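Local coordinates for uncharacterized protein (Nostoc punctiforme, PDB 2R3S) that probably transfers methyl groups to hydroxyl oxygens of a small-molecule acceptor, as a putative O-methyltransferase with an N-terminal dimerisation domain, at the interface of chains A and B. Sequence-based numbering; all coordinates share one arbitrary frame. Chains: chain A/B, uncharacterized protein.

The interface of chains A and B. Residues chain A 10-11, 14-15; chain B 94, 97, 101, 147.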
loop_
_atom_site.group_PDB
_atom_site.type_symbol
_atom_site.label_atom_id
_atom_site.label_comp_id
_atom_site.label_asym_id
_atom_site.label_seq_id
_atom_site.Cartn_x
_atom_site.Cartn_y
_atom_site.Cartn_z
ATOM N N PHE A 10 -1.936 8.142 9.197
ATOM C CA PHE A 10 -3.088 7.256 9.107
ATOM C C PHE A 10 -3.633 7.217 7.677
ATOM O O PHE A 10 -3.780 6.154 7.114
ATOM C CB PHE A 10 -4.189 7.688 10.059
ATOM C CG PHE A 10 -5.447 6.893 9.916
ATOM C CD1 PHE A 10 -5.431 5.513 10.057
ATOM C CD2 PHE A 10 -6.655 7.513 9.661
ATOM C CE1 PHE A 10 -6.579 4.783 9.926
ATOM C CE2 PHE A 10 -7.806 6.778 9.549
ATOM C CZ PHE A 10 -7.785 5.423 9.681
ATOM N N PHE A 11 -3.929 8.373 7.100
ATOM C CA PHE A 11 -4.602 8.423 5.812
ATOM C C PHE A 11 -3.658 7.993 4.689
ATOM O O PHE A 11 -4.077 7.298 3.765
ATOM C CB PHE A 11 -5.234 9.803 5.547
ATOM C CG PHE A 11 -6.472 10.083 6.384
ATOM C CD1 PHE A 11 -7.605 9.318 6.247
ATOM C CD2 PHE A 11 -6.495 11.113 7.293
ATOM C CE1 PHE A 11 -8.719 9.563 7.004
ATOM C CE2 PHE A 11 -7.612 11.361 8.040
ATOM C CZ PHE A 11 -8.725 10.584 7.896
ATOM N N VAL A 14 -3.643 4.241 5.108
ATOM C CA VAL A 14 -4.886 3.648 4.605
ATOM C C VAL A 14 -4.825 3.527 3.085
ATOM O O VAL A 14 -5.132 2.466 2.544
ATOM C CB VAL A 14 -6.145 4.419 5.077
ATOM C CG1 VAL A 14 -7.440 3.886 4.381
ATOM C CG2 VAL A 14 -6.278 4.303 6.589
ATOM N N ASN A 15 -4.405 4.600 2.402
ATOM C CA ASN A 15 -4.376 4.648 0.925
ATOM C C ASN A 15 -3.128 4.115 0.229
ATOM O O ASN A 15 -3.044 4.156 -1.005
ATOM C CB ASN A 15 -4.597 6.091 0.449
ATOM C CG ASN A 15 -5.964 6.595 0.768
ATOM O OD1 ASN A 15 -6.897 5.826 1.017
ATOM N ND2 ASN A 15 -6.104 7.884 0.747
ATOM N N VAL B 94 -10.814 9.260 14.058
ATOM C CA VAL B 94 -11.169 9.241 12.662
ATOM C C VAL B 94 -11.013 7.836 12.111
ATOM O O VAL B 94 -11.177 7.610 10.928
ATOM C CB VAL B 94 -10.291 10.249 11.829
ATOM C CG1 VAL B 94 -10.666 11.719 12.147
ATOM C CG2 VAL B 94 -8.795 10.004 12.064
ATOM N N ALA B 97 -13.111 5.957 9.316
ATOM C CA ALA B 97 -12.962 6.375 7.912
ATOM C C ALA B 97 -12.679 5.224 6.944
ATOM O O ALA B 97 -13.000 5.343 5.767
ATOM C CB ALA B 97 -11.857 7.423 7.783
ATOM N N LEU B 101 -12.995 4.395 2.903
ATOM C CA LEU B 101 -11.721 4.397 2.182
ATOM C C LEU B 101 -11.222 3.005 1.745
ATOM O O LEU B 101 -10.603 2.875 0.688
ATOM C CB LEU B 101 -10.649 5.109 3.023
ATOM C CG LEU B 101 -10.890 6.616 3.268
ATOM C CD1 LEU B 101 -9.823 7.136 4.267
ATOM C CD2 LEU B 101 -10.879 7.383 1.944
HETATM N N MSE B 147 -13.928 14.280 9.518
HETATM C CA MSE B 147 -12.913 15.140 8.901
HETATM C C MSE B 147 -13.522 16.315 8.125
HETATM O O MSE B 147 -12.808 17.238 7.712
HETATM C CB MSE B 147 -12.031 14.328 7.949
HETATM C CG MSE B 147 -11.307 13.167 8.615
HETATM SE SE MSE B 147 -12.397 11.576 8.561
HETATM C CE MSE B 147 -12.317 11.334 6.581
HETATM O O HOH W 1 -8.942 4.379 -0.480
#
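A:Phe11, on the N-terminal helix 8-14, sets the CD1-CE1 side of its ring against B:Leu101 and its CZ corner against selenomethionine B:Met147 of the partner chain. The helix belongs to the dimerisation domain typical of O-methyltransferases, and the patch, repeated by the two-fold symmetry of the pair, probably helps to hold the dimer together. Most of the contact is apolar. With CG anti to its carbonyl carbon (chi1 -73°), the A:Phe11 ring is directed towards chain B, where the side chain of B:Leu101 crosses it at about a right angle. The methyl CD1 of B:Leu101 lies 3.7 Å from CD1 of A:Phe11, while CB of B:Ala97 touches CE1 of the ring at 3.9 Å. B:Met147 approaches from the opposite direction to A:Phe11; its chain, bent at chi2 and chi3, curls about the ring's far end, with CG 3.7 Å from CZ of A:Phe11 and the selenium and terminal methyl also near CZ. Within chain A, CD2 of A:Phe10 sits 3.9 Å above the centre of one A:Phe11 face, which helps to fix the ring's tilt. Cutting the A:Phe11 ring back to an alanine would probably take away the surface that B:Leu101 CD1 and B:Ala97 CB pack on and leave the bent B:Met147 chain freer to turn. One turn further on, A:Val14 sets CG1 3.7 Å from CB of B:Leu101, so that this leucine packs against both chain A side chains. At the other end, A:Phe10 slides past B:Val94, its CE2 coming 3.7 Å from the backbone O of B:Val94. A polar link runs through water 1, which lies 2.9 Å from the side-chain amide oxygen OD1 of A:Asn15 and also contacts the backbone O of B:Leu101.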